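Local coordinates for glycosyl hydrolases family 2, sugar binding domain protein (Bacteroides uniformis str. 3978 T3 ii, PDB 6D1P), which is a beta-glucuronidase of a gut bacterium that probably hydrolyses O-glycosyl bonds, as family 2 glycoside hydrolases do, at residues A[78-83]-A[763-768]; A[181-186]-A[583-588]; A[332-337]-A[577-582]; A[514-519]-A[593-598]; A[589-594]-A[770-775]. All blocks are in the same frame, centred on the assembly; numbering follows the deposited sequence.

Contact 3 lies deepest, its centre about 6 Å from that of the chain. Contacts 2, 4 and 5 are buried but farther out. Contact 1 is partly buried. Residues 577-598 recur in four of them: strands 581-582 and 594-595 pair in a small antiparallel sheet. Contacts 3 and 4 stay within the TIM barrel domain range and are polar, with a sodium ion in one and a salt bridge in the other. Contact 2 adds one short hydrogen bond to apolar packing. Contacts 1 and 5 reach the C-terminal region by van der Waals packing, at a loop and at strand 774-776. Asp82 of contact 1 also forms salt bridges with Arg773 and Arg774 of contact 5.

Contact 1: A[78-83]-A[763-768]; sequences AVDPDV and LRNQGT. With K (potassium ion), chain J.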
# COMPACT_ATOMS: atom_id res chain seq x y z
N ALA A 78 4.99 -2.07 9.82
CA ALA A 78 5.87 -1.21 10.60
C ALA A 78 7.30 -1.74 10.57
O ALA A 78 8.24 -0.96 10.46
CB ALA A 78 5.39 -1.07 12.05
N VAL A 79 7.47 -3.06 10.64
CA VAL A 79 8.80 -3.65 10.69
C VAL A 79 9.14 -4.44 9.44
O VAL A 79 10.23 -5.03 9.37
CB VAL A 79 8.98 -4.54 11.94
CG1 VAL A 79 8.84 -3.70 13.25
CG2 VAL A 79 8.00 -5.71 11.93
N ASP A 80 8.27 -4.46 8.44
CA ASP A 80 8.65 -5.02 7.15
C ASP A 80 9.87 -4.28 6.63
O ASP A 80 9.80 -3.07 6.42
CB ASP A 80 7.50 -4.87 6.16
CG ASP A 80 7.77 -5.56 4.82
OD1 ASP A 80 8.90 -5.47 4.25
OD2 ASP A 80 6.83 -6.21 4.34
N PRO A 81 11.00 -4.96 6.41
CA PRO A 81 12.24 -4.24 6.06
C PRO A 81 12.22 -3.57 4.70
O PRO A 81 13.12 -2.77 4.42
CB PRO A 81 13.31 -5.33 6.12
CG PRO A 81 12.54 -6.57 5.73
CD PRO A 81 11.18 -6.42 6.35
N ASP A 82 11.24 -3.86 3.84
CA ASP A 82 11.31 -3.39 2.46
C ASP A 82 10.29 -2.32 2.10
O ASP A 82 10.27 -1.88 0.95
CB ASP A 82 11.19 -4.59 1.49
CG ASP A 82 12.34 -5.59 1.64
OD1 ASP A 82 12.09 -6.79 1.89
OD2 ASP A 82 13.51 -5.16 1.53
N VAL A 83 9.46 -1.86 3.03
CA VAL A 83 8.43 -0.89 2.69
C VAL A 83 8.40 0.22 3.73
O VAL A 83 8.78 0.04 4.89
CB VAL A 83 7.04 -1.54 2.57
CG1 VAL A 83 7.01 -2.54 1.43
CG2 VAL A 83 6.70 -2.22 3.85
N LEU A 763 7.55 -17.20 9.69
CA LEU A 763 7.05 -16.24 10.67
C LEU A 763 7.90 -14.99 10.53
O LEU A 763 9.03 -14.94 11.02
CB LEU A 763 7.13 -16.79 12.09
CG LEU A 763 6.95 -15.69 13.15
CD1 LEU A 763 5.45 -15.38 13.40
CD2 LEU A 763 7.73 -15.91 14.49
N ARG A 764 7.39 -13.98 9.85
CA ARG A 764 8.21 -12.80 9.65
C ARG A 764 7.43 -11.55 10.06
O ARG A 764 6.30 -11.62 10.56
CB ARG A 764 8.70 -12.71 8.20
CG ARG A 764 7.64 -12.73 7.13
CD ARG A 764 8.33 -13.05 5.79
NE ARG A 764 7.39 -13.36 4.72
CZ ARG A 764 7.23 -12.62 3.62
NH1 ARG A 764 7.96 -11.53 3.44
NH2 ARG A 764 6.34 -12.99 2.69
N ASN A 765 8.10 -10.41 9.84
CA ASN A 765 7.60 -9.07 10.20
C ASN A 765 7.12 -9.00 11.66
O ASN A 765 6.09 -8.41 11.96
CB ASN A 765 6.50 -8.62 9.24
CG ASN A 765 6.94 -8.67 7.80
OD1 ASN A 765 8.09 -8.38 7.47
ND2 ASN A 765 6.03 -9.06 6.94
N GLN A 766 7.89 -9.60 12.57
CA GLN A 766 7.56 -9.48 13.99
C GLN A 766 8.38 -8.44 14.72
O GLN A 766 7.93 -7.92 15.75
CB GLN A 766 7.72 -10.84 14.68
CG GLN A 766 6.89 -11.96 14.07
CD GLN A 766 5.41 -11.69 14.17
OE1 GLN A 766 4.85 -11.61 15.28
NE2 GLN A 766 4.75 -11.53 13.02
N GLY A 767 9.57 -8.11 14.23
CA GLY A 767 10.48 -7.25 14.96
C GLY A 767 11.22 -7.95 16.08
O GLY A 767 11.64 -7.30 17.04
N THR A 768 11.41 -9.26 15.97
CA THR A 768 12.02 -10.10 16.99
C THR A 768 13.23 -10.82 16.42
O THR A 768 13.49 -10.78 15.21
CB THR A 768 11.01 -11.11 17.53
OG1 THR A 768 10.48 -11.86 16.43
CG2 THR A 768 9.87 -10.40 18.24
K K J . 8.80 -0.67 7.58
O HOH W 1 8.40 2.14 7.83
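Asn765 and Val79 carry this contact. Asn765 CG stands anti to the carbonyl carbon (chi1 -55°), and this lays the side chain alongside Asp80. CB is 4.2 Å from Val79 CG2. CG comes to 4.1 Å from Asp80 CA. At the tip, OD1 rests 3.4 Å from Asp80 CA and 3.8 Å from Pro81 CD. ND2 is turned to the Asp80 carboxylate but stays 3.9 Å from OD2; it gives a weak hydrogen bond to Glu76 OE2. The amide and carboxylate planes are only 22° apart, so the two flat groups run side by side.

Val79 is the other main partner. Its CG2 sits 3.3 Å from Asn765 O and 3.7 Å from Gly767 N. Asp80 OD1 accepts from Asp82 N in an Asx turn, inside a type I turn that ends at Val83. The turn brings the carbonyl oxygens of Asp80 and Val83 to a potassium ion, which Ala78 O, Asp77 O and a water also bind.

A loop of the sugar binding domain range, between strands 65-67 and 89-96, thus meets a loop of the C-terminal beta region, between strands 751-756 and 774-776. Ser582 of strand 581-582 lies against Ala78 and Val79.

Contact 2: A[181-186]-A[583-588]; sequences MSDFNL and TPLRPD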
# COMPACT_ATOMS: atom_id res chain seq x y z
N MET A 181 8.99 13.35 12.67
CA MET A 181 10.38 13.15 13.05
C MET A 181 10.53 12.29 14.30
O MET A 181 11.66 11.91 14.63
CB MET A 181 11.05 14.51 13.23
CG MET A 181 10.93 15.41 12.00
SD MET A 181 11.81 16.96 12.15
CE MET A 181 13.50 16.37 12.08
N SER A 182 9.43 11.95 14.97
CA SER A 182 9.47 11.14 16.18
C SER A 182 10.04 9.75 15.90
O SER A 182 9.88 9.20 14.81
CB SER A 182 8.07 10.99 16.78
OG SER A 182 7.59 12.23 17.27
N ASP A 183 10.68 9.19 16.93
CA ASP A 183 11.27 7.85 16.88
C ASP A 183 10.26 6.75 17.25
O ASP A 183 10.57 5.80 17.98
CB ASP A 183 12.49 7.84 17.80
CG ASP A 183 13.34 6.58 17.66
OD1 ASP A 183 13.55 6.10 16.53
OD2 ASP A 183 13.83 6.10 18.71
N PHE A 184 9.04 6.86 16.74
CA PHE A 184 8.03 5.81 16.85
C PHE A 184 7.06 5.98 15.70
O PHE A 184 7.05 7.02 15.02
CB PHE A 184 7.32 5.85 18.22
CG PHE A 184 6.58 7.14 18.50
CD1 PHE A 184 7.23 8.24 19.05
CD2 PHE A 184 5.22 7.24 18.24
CE1 PHE A 184 6.55 9.43 19.33
CE2 PHE A 184 4.52 8.43 18.51
CZ PHE A 184 5.20 9.53 19.06
N ASN A 185 6.26 4.94 15.44
CA ASN A 185 5.27 5.03 14.36
C ASN A 185 4.06 5.81 14.84
O ASN A 185 3.64 5.67 15.99
CB ASN A 185 4.80 3.65 13.88
CG ASN A 185 5.93 2.79 13.34
OD1 ASN A 185 6.34 1.81 13.98
ND2 ASN A 185 6.42 3.13 12.15
N LEU A 186 3.52 6.66 13.95
CA LEU A 186 2.19 7.26 14.12
C LEU A 186 1.21 6.25 13.54
O LEU A 186 0.84 6.30 12.36
CB LEU A 186 2.08 8.61 13.42
CG LEU A 186 2.58 9.90 14.12
CD1 LEU A 186 4.02 9.79 14.61
CD2 LEU A 186 2.43 11.12 13.19
N THR A 583 10.18 1.53 15.05
CA THR A 583 10.34 2.93 14.74
C THR A 583 10.59 3.08 13.25
O THR A 583 11.33 2.27 12.66
CB THR A 583 11.50 3.55 15.52
OG1 THR A 583 11.75 4.86 14.99
CG2 THR A 583 12.75 2.70 15.39
N PRO A 584 10.00 4.10 12.62
CA PRO A 584 10.19 4.25 11.17
C PRO A 584 11.56 4.78 10.82
O PRO A 584 11.93 4.75 9.64
CB PRO A 584 9.09 5.25 10.77
CG PRO A 584 8.87 6.07 12.02
CD PRO A 584 9.14 5.15 13.19
N LEU A 585 12.32 5.25 11.82
CA LEU A 585 13.53 6.01 11.60
C LEU A 585 14.77 5.15 11.42
O LEU A 585 15.81 5.67 11.00
CB LEU A 585 13.77 6.96 12.77
CG LEU A 585 12.67 7.95 13.10
CD1 LEU A 585 13.21 8.93 14.09
CD2 LEU A 585 12.13 8.66 11.82
N ARG A 586 14.71 3.86 11.73
CA ARG A 586 15.89 3.01 11.73
C ARG A 586 15.74 1.87 10.73
O ARG A 586 15.64 0.70 11.13
CB ARG A 586 16.14 2.47 13.14
CG ARG A 586 16.30 3.55 14.22
CD ARG A 586 17.75 3.97 14.42
NE ARG A 586 18.29 4.68 13.26
CZ ARG A 586 18.19 5.99 13.06
NH1 ARG A 586 17.57 6.76 13.95
NH2 ARG A 586 18.71 6.56 11.97
N PRO A 587 15.76 2.16 9.42
CA PRO A 587 15.69 1.07 8.43
C PRO A 587 16.84 0.08 8.54
O PRO A 587 16.68 -1.09 8.19
CB PRO A 587 15.72 1.81 7.09
CG PRO A 587 16.44 3.09 7.41
CD PRO A 587 15.89 3.47 8.76
N ASP A 588 17.99 0.50 9.04
CA ASP A 588 19.19 -0.32 8.99
C ASP A 588 19.59 -0.88 10.35
O ASP A 588 20.71 -1.39 10.47
CB ASP A 588 20.35 0.48 8.39
CG ASP A 588 20.05 1.00 6.97
OD1 ASP A 588 19.65 0.18 6.11
OD2 ASP A 588 20.21 2.23 6.73
O HOH W 2 16.07 7.33 16.18
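Asp183 and Thr583 each set their first torsion anti to the backbone N. CG of Asp183 lies at chi1 -170° and OG1 of Thr583 at chi1 169°. The two side chains cross obliquely and their polar tips meet. Thr583 OG1 donates to Asp183 OD1 over 2.7 Å. The hydroxyl comes from above the carboxylate, 49° out of its plane. The same OG1 accepts from Leu585 N at 3.2 Å, which closes an ST turn. This second bond helps fix the rotation of the hydroxyl group. The other carboxylate oxygen, Asp183 OD2, takes a hydrogen bond from Asn595 ND2. A water joins OD1 weakly to Arg586 NH1, whereas Arg586 NH2 bonds to Gly56 O of the second subunit.

The two residues after Thr583 add apolar packing. Leu585 points toward residues 181-186. Its CD1 nestles against two successive carbonyls, 3.4 Å from Met181 O and 3.4 Å from Ser182 O. Pro584 touches the backbone two residues further along, with CD 3.3 Å from Phe184 O. Phe184 itself turns the other way and meets the rings of His331 and Tyr366. Ser182 OG also leaves the contact and bonds to Ser179 O.

Residues 583-586 form a type I beta turn that is stapled at its start by the ST turn. It docks a loop of the TIM barrel domain range on a loop of the sugar binding domain range. A bound glycerol lies near Asp183. Such a junction between domains belongs to the modular build of family 2 glycoside hydrolases.

Contact 3: A[332-337]-A[577-582]; sequences EDHAGV and TFKDFS. With NA (sodium ion), chain C.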
# COMPACT_ATOMS: atom_id res chain seq x y z
N GLU A 332 3.12 2.00 22.96
CA GLU A 332 1.94 1.21 22.61
C GLU A 332 2.24 0.53 21.28
O GLU A 332 1.85 0.98 20.19
CB GLU A 332 0.68 2.07 22.61
CG GLU A 332 0.13 2.23 24.04
CD GLU A 332 -1.25 2.84 24.11
OE1 GLU A 332 -1.71 3.40 23.07
OE2 GLU A 332 -1.87 2.77 25.19
N ASP A 333 2.95 -0.59 21.39
CA ASP A 333 3.61 -1.29 20.30
C ASP A 333 3.89 -2.71 20.78
O ASP A 333 4.32 -2.90 21.92
CB ASP A 333 4.92 -0.57 19.92
CG ASP A 333 5.73 -1.31 18.86
OD1 ASP A 333 5.60 -0.99 17.66
OD2 ASP A 333 6.51 -2.22 19.20
N HIS A 334 3.62 -3.69 19.92
CA HIS A 334 3.92 -5.08 20.25
C HIS A 334 3.99 -5.89 18.97
O HIS A 334 3.36 -5.55 17.96
CB HIS A 334 2.89 -5.68 21.21
CG HIS A 334 3.35 -6.95 21.84
ND1 HIS A 334 3.93 -6.99 23.09
CD2 HIS A 334 3.36 -8.23 21.38
CE1 HIS A 334 4.25 -8.24 23.39
NE2 HIS A 334 3.92 -9.01 22.36
N ALA A 335 4.75 -6.98 19.03
CA ALA A 335 5.00 -7.83 17.86
C ALA A 335 3.71 -8.36 17.26
O ALA A 335 2.85 -8.90 17.97
CB ALA A 335 5.91 -9.00 18.26
N GLY A 336 3.56 -8.20 15.95
CA GLY A 336 2.42 -8.76 15.26
C GLY A 336 1.18 -7.91 15.27
O GLY A 336 0.26 -8.19 14.48
N VAL A 337 1.09 -6.89 16.11
CA VAL A 337 -0.16 -6.14 16.26
C VAL A 337 0.02 -4.64 16.10
O VAL A 337 -0.97 -3.90 16.10
CB VAL A 337 -0.85 -6.46 17.60
CG1 VAL A 337 -1.03 -7.96 17.74
CG2 VAL A 337 -0.05 -5.84 18.81
N THR A 577 14.46 1.53 27.00
CA THR A 577 13.04 1.45 27.33
C THR A 577 12.80 0.00 27.71
O THR A 577 13.74 -0.81 27.64
CB THR A 577 12.12 1.89 26.12
OG1 THR A 577 10.75 1.91 26.52
CG2 THR A 577 12.30 0.95 24.91
N PHE A 578 11.58 -0.35 28.12
CA PHE A 578 11.36 -1.71 28.59
C PHE A 578 11.50 -2.73 27.46
O PHE A 578 12.19 -3.75 27.62
CB PHE A 578 9.98 -1.85 29.24
CG PHE A 578 9.68 -3.25 29.71
CD1 PHE A 578 10.42 -3.83 30.74
CD2 PHE A 578 8.66 -4.00 29.11
CE1 PHE A 578 10.15 -5.15 31.17
CE2 PHE A 578 8.38 -5.29 29.53
CZ PHE A 578 9.13 -5.88 30.56
N LYS A 579 10.87 -2.46 26.32
CA LYS A 579 10.66 -3.43 25.26
C LYS A 579 11.05 -2.86 23.90
O LYS A 579 10.68 -1.73 23.57
CB LYS A 579 9.20 -3.89 25.25
CG LYS A 579 8.91 -5.09 24.37
CD LYS A 579 7.51 -5.65 24.66
CE LYS A 579 6.43 -4.70 24.11
NZ LYS A 579 5.20 -4.89 24.90
N ASP A 580 11.79 -3.65 23.12
CA ASP A 580 12.03 -3.34 21.71
C ASP A 580 10.72 -2.95 21.04
O ASP A 580 9.70 -3.62 21.22
CB ASP A 580 12.62 -4.56 20.99
CG ASP A 580 14.06 -4.82 21.36
OD1 ASP A 580 14.59 -4.08 22.22
OD2 ASP A 580 14.66 -5.77 20.79
N PHE A 581 10.75 -1.87 20.27
CA PHE A 581 9.54 -1.40 19.63
C PHE A 581 9.88 -0.89 18.24
O PHE A 581 11.04 -0.57 17.94
CB PHE A 581 8.87 -0.30 20.45
CG PHE A 581 9.64 0.98 20.46
CD1 PHE A 581 10.65 1.19 21.39
CD2 PHE A 581 9.38 1.98 19.50
CE1 PHE A 581 11.38 2.36 21.39
CE2 PHE A 581 10.11 3.15 19.49
CZ PHE A 581 11.10 3.36 20.45
N SER A 582 8.87 -0.82 17.38
CA SER A 582 9.10 -0.42 16.00
C SER A 582 9.23 1.10 15.88
O SER A 582 8.49 1.86 16.51
CB SER A 582 7.97 -0.88 15.11
OG SER A 582 8.16 -0.41 13.77
NA NA C . 7.27 -2.91 22.02
O HOH W 3 7.09 -0.96 24.04
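Two largely extended pieces of backbone approach most closely at Asp333 and Phe581, whose CA atoms are 6.0 Å apart. A sodium ion sits between them. Asp333 binds it twice, through its backbone O at 3.0 Å and through OD2. Asp580 O adds a ligand at 2.7 Å, and a water another. These distances are long for sodium.

The Asp333 side chain, anti to its backbone N, also reaches Ser582. Ser582 N gives weak hydrogen bonds to both OD1 and OD2 of Asp333, each over 3.3 Å. Arg602 forms a salt bridge to OD1, and Tyr187 OH is hydrogen-bonded to it.

The two segments follow strands 321-329 and 572-574, which are parallel neighbours in the TIM barrel. They lie beyond the carboxyl ends of those strands, where such barrels carry their active sites; one includes the short strand 581-582. A cis peptide bond precedes Thr577, a feature known in clan GH-A barrels.

Lys579 runs past the ion and bends at chi3 (72°). Its NZ donates to His334 ND1 over 3.0 Å, close to the imidazole plane. The same NZ pairs with Glu349 in a salt bridge, which probably favours a charged lysine beside a neutral His334.

Contact 4: A[514-519]-A[593-598]; sequences GGDSHA and YVNQKG
Gln596 NE2 is held by two bonds, one for each proton. It donates to His518 ND1 over 3.0 Å and to a water that also takes the N-H of Ala519. The approach to ND1 lies in the amide plane and close to the imidazole plane. NE2 comes to the ring edge at ND1, and the two planes stand 85° apart. Gln596 OE1 accepts from Ile591 N, which leaves little doubt about which way the amide is turned.

The backbone of Gln596 is used as well. Ser517 N donates to Gln596 O over 2.9 Å, coming from above the carbonyl plane. Asp516 CA sits 3.3 Å from the same oxygen in a CA-H...O contact. One residue further along, Lys597 CA makes another, 3.4 Å from Gly515 O.

Asp516 splits its carboxylate. OD2 forms a salt bridge with Lys597 NZ at 2.7 Å through its syn lone pair. The lysine reaches OD2 by a bend at chi4 (71°), and NZ also bonds to Tyr487 OH. Asp516 OD1 takes a weak bond from Gln596 N at 2.9 Å. Asn595 OD1 accepts from Lys597 N in an Asx turn, while ND2 has its partner in Asp183. A second water links Gly515 O, Ser517 OG and Gly598 O.

The contact joins the loop after strand 510-511 to the turn after strand 594-595, inside the TIM barrel domain range. His518 NE2 is hydrogen-bonded to Gln776 O. With ND1 accepting, the ring is probably neutral with its proton on NE2. The buried charges of Asp516 and Lys597 offset each other, so both probably stay ionised.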
# COMPACT_ATOMS: atom_id res chain seq x y z
N GLY A 514 20.29 4.32 28.68
CA GLY A 514 20.43 2.91 28.37
C GLY A 514 21.14 2.73 27.05
O GLY A 514 22.18 3.37 26.81
N GLY A 515 20.58 1.92 26.16
CA GLY A 515 21.16 1.72 24.84
C GLY A 515 20.66 0.45 24.19
O GLY A 515 19.97 -0.36 24.81
N ASP A 516 21.01 0.31 22.91
CA ASP A 516 20.52 -0.79 22.10
C ASP A 516 21.31 -2.06 22.37
O ASP A 516 22.52 -2.03 22.60
CB ASP A 516 20.61 -0.47 20.60
CG ASP A 516 19.66 0.66 20.17
OD1 ASP A 516 18.55 0.36 19.68
OD2 ASP A 516 20.02 1.85 20.32
N SER A 517 20.61 -3.20 22.32
CA SER A 517 21.30 -4.47 22.26
C SER A 517 20.51 -5.42 21.36
O SER A 517 19.30 -5.57 21.52
CB SER A 517 21.51 -5.08 23.66
OG SER A 517 20.29 -5.28 24.35
N HIS A 518 21.21 -6.02 20.43
CA HIS A 518 20.71 -7.05 19.53
C HIS A 518 20.57 -8.32 20.35
O HIS A 518 21.58 -8.95 20.70
CB HIS A 518 21.71 -7.22 18.39
CG HIS A 518 21.20 -7.97 17.20
ND1 HIS A 518 19.90 -7.88 16.76
CD2 HIS A 518 21.85 -8.75 16.31
CE1 HIS A 518 19.76 -8.61 15.66
NE2 HIS A 518 20.93 -9.15 15.37
N ALA A 519 19.34 -8.67 20.71
CA ALA A 519 19.10 -9.89 21.48
C ALA A 519 19.87 -11.06 20.88
O ALA A 519 19.85 -11.29 19.66
CB ALA A 519 17.61 -10.20 21.53
N TYR A 593 13.96 -1.36 11.39
CA TYR A 593 12.80 -0.64 11.90
C TYR A 593 12.43 -1.00 13.36
O TYR A 593 11.28 -0.78 13.79
CB TYR A 593 11.60 -0.84 10.97
CG TYR A 593 11.81 -0.28 9.58
CD1 TYR A 593 11.88 1.10 9.37
CD2 TYR A 593 11.92 -1.13 8.46
CE1 TYR A 593 12.06 1.63 8.09
CE2 TYR A 593 12.09 -0.60 7.16
CZ TYR A 593 12.16 0.79 6.99
OH TYR A 593 12.33 1.34 5.74
N VAL A 594 13.36 -1.54 14.14
CA VAL A 594 13.09 -1.81 15.56
C VAL A 594 14.11 -1.03 16.39
O VAL A 594 15.32 -1.12 16.16
CB VAL A 594 13.11 -3.30 15.88
CG1 VAL A 594 13.01 -3.52 17.41
CG2 VAL A 594 11.92 -3.95 15.22
N ASN A 595 13.60 -0.22 17.30
CA ASN A 595 14.45 0.38 18.32
C ASN A 595 14.77 -0.72 19.33
O ASN A 595 13.87 -1.26 19.97
CB ASN A 595 13.72 1.56 18.94
CG ASN A 595 14.53 2.29 20.01
OD1 ASN A 595 15.06 1.69 20.95
ND2 ASN A 595 14.63 3.61 19.86
N GLN A 596 16.04 -1.13 19.41
CA GLN A 596 16.43 -2.28 20.22
C GLN A 596 16.96 -1.90 21.61
O GLN A 596 17.81 -2.60 22.17
CB GLN A 596 17.44 -3.12 19.44
CG GLN A 596 16.81 -3.62 18.10
CD GLN A 596 17.79 -4.36 17.20
OE1 GLN A 596 18.31 -3.80 16.22
NE2 GLN A 596 18.03 -5.63 17.50
N LYS A 597 16.45 -0.82 22.21
CA LYS A 597 16.86 -0.44 23.55
C LYS A 597 16.04 -1.11 24.65
O LYS A 597 16.15 -0.70 25.82
CB LYS A 597 16.80 1.07 23.71
CG LYS A 597 17.86 1.81 22.93
CD LYS A 597 17.66 3.33 23.09
CE LYS A 597 18.71 4.12 22.33
NZ LYS A 597 18.54 4.07 20.84
N GLY A 598 15.22 -2.11 24.32
CA GLY A 598 14.46 -2.80 25.34
C GLY A 598 15.34 -3.73 26.15
O GLY A 598 16.45 -4.09 25.76
O HOH W 4 18.33 0.86 27.06
O HOH W 5 19.23 -3.09 25.42
O HOH W 6 16.99 -6.88 20.08

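Contact 5: A[589-594]-A[770-775]; sequences NPIPYV and QGSRRI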
# COMPACT_ATOMS: atom_id res chain seq x y z
N ASN A 589 18.74 -0.79 11.37
CA ASN A 589 19.08 -1.37 12.66
C ASN A 589 19.26 -2.88 12.51
O ASN A 589 18.68 -3.49 11.61
CB ASN A 589 18.00 -1.10 13.71
CG ASN A 589 18.32 0.12 14.55
OD1 ASN A 589 19.24 0.87 14.24
ND2 ASN A 589 17.54 0.33 15.61
N PRO A 590 20.06 -3.51 13.38
CA PRO A 590 20.22 -4.97 13.30
C PRO A 590 18.91 -5.73 13.14
O PRO A 590 18.87 -6.73 12.43
CB PRO A 590 20.93 -5.30 14.62
CG PRO A 590 21.68 -4.08 14.95
CD PRO A 590 20.84 -2.92 14.48
N ILE A 591 17.84 -5.29 13.80
CA ILE A 591 16.48 -5.66 13.40
C ILE A 591 15.87 -4.44 12.70
O ILE A 591 15.63 -3.42 13.37
CB ILE A 591 15.64 -6.12 14.59
CG1 ILE A 591 16.24 -7.41 15.17
CG2 ILE A 591 14.20 -6.41 14.11
CD1 ILE A 591 15.51 -7.94 16.39
N PRO A 592 15.67 -4.48 11.39
CA PRO A 592 15.23 -3.28 10.67
C PRO A 592 13.98 -2.68 11.28
O PRO A 592 13.07 -3.40 11.70
CB PRO A 592 15.00 -3.80 9.25
CG PRO A 592 15.97 -4.94 9.12
CD PRO A 592 15.95 -5.60 10.47
N TYR A 593 13.96 -1.36 11.39
CA TYR A 593 12.80 -0.64 11.90
C TYR A 593 12.43 -1.00 13.36
O TYR A 593 11.28 -0.78 13.79
CB TYR A 593 11.60 -0.84 10.97
CG TYR A 593 11.81 -0.28 9.58
CD1 TYR A 593 11.88 1.10 9.37
CD2 TYR A 593 11.92 -1.13 8.46
CE1 TYR A 593 12.06 1.63 8.09
CE2 TYR A 593 12.09 -0.60 7.16
CZ TYR A 593 12.16 0.79 6.99
OH TYR A 593 12.33 1.34 5.74
N VAL A 594 13.36 -1.54 14.14
CA VAL A 594 13.09 -1.81 15.56
C VAL A 594 14.11 -1.03 16.39
O VAL A 594 15.32 -1.12 16.16
CB VAL A 594 13.11 -3.30 15.88
CG1 VAL A 594 13.01 -3.52 17.41
CG2 VAL A 594 11.92 -3.95 15.22
N GLN A 770 13.66 -14.03 16.07
CA GLN A 770 13.35 -15.21 15.28
C GLN A 770 12.16 -14.99 14.36
O GLN A 770 11.69 -15.95 13.74
CB GLN A 770 13.11 -16.41 16.21
CG GLN A 770 14.32 -16.75 17.09
CD GLN A 770 14.07 -17.93 18.04
OE1 GLN A 770 12.93 -18.26 18.38
NE2 GLN A 770 15.15 -18.57 18.48
N GLY A 771 11.68 -13.75 14.25
CA GLY A 771 10.55 -13.43 13.41
C GLY A 771 10.85 -12.31 12.43
O GLY A 771 9.97 -11.50 12.11
N SER A 772 12.09 -12.27 11.93
CA SER A 772 12.53 -11.25 10.99
C SER A 772 13.07 -11.90 9.73
O SER A 772 13.90 -12.82 9.81
CB SER A 772 13.60 -10.34 11.61
OG SER A 772 13.09 -9.70 12.76
N ARG A 773 12.59 -11.42 8.58
CA ARG A 773 13.04 -11.89 7.27
C ARG A 773 14.48 -11.47 6.98
O ARG A 773 15.20 -12.19 6.27
CB ARG A 773 12.11 -11.32 6.20
CG ARG A 773 12.37 -11.88 4.81
CD ARG A 773 11.58 -11.18 3.72
NE ARG A 773 12.29 -10.03 3.18
CZ ARG A 773 13.34 -10.11 2.37
NH1 ARG A 773 13.83 -11.31 2.02
NH2 ARG A 773 13.92 -9.01 1.92
N ARG A 774 14.89 -10.30 7.46
CA ARG A 774 16.26 -9.82 7.34
C ARG A 774 16.75 -9.33 8.70
O ARG A 774 16.08 -8.52 9.35
CB ARG A 774 16.37 -8.70 6.31
CG ARG A 774 17.77 -8.15 6.18
CD ARG A 774 17.74 -6.92 5.32
NE ARG A 774 17.16 -7.26 4.04
CZ ARG A 774 16.39 -6.45 3.32
NH1 ARG A 774 16.09 -5.23 3.74
NH2 ARG A 774 15.92 -6.88 2.16
N ILE A 775 17.93 -9.79 9.10
CA ILE A 775 18.44 -9.50 10.43
C ILE A 775 19.94 -9.72 10.41
O ILE A 775 20.44 -10.68 9.82
CB ILE A 775 17.72 -10.39 11.48
CG1 ILE A 775 18.19 -10.10 12.90
CG2 ILE A 775 17.95 -11.83 11.20
CD1 ILE A 775 17.36 -10.83 13.95
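The tight part of this contact lies where residues 590-592 meet Arg774 and Ile775. Pro592 CD presses to 3.1 Å from Arg774 O. Ile775 CA makes a CA-H...O contact with Pro590 O at 3.4 Å, and Ile775 CG1 lies 3.5 Å from the same oxygen. The two isoleucines run side by side in the same direction, with Ile591 CG1 3.8 Å from Ile775 CD1. Ile775 CG1 stands anti to its backbone N (chi1 -178°), which brings the chain end along Ile591.

The packing is looser toward Ser772 and the Arg774 side chain. Ser772 OG stays 3.7 Å from Ile591 CG2 and is bonded instead to Thr768 O. Arg774 is partly exposed. Its guanidinium forms salt bridges with Glu753 and Asp82.

A type II turn shapes the proline side, closed by Val594 N to Ile591 O at 3.0 Å. Asn589 ND2 donates to Val594 O over 2.7 Å and ties the start of the segment to its end.

The turn leads into strand 594-595 of the TIM barrel domain range. It abuts strand 774-776, an edge strand, within this chain, of an antiparallel sheet, whose neighbour 751-756 brings Phe751 against Pro592 and Arg774.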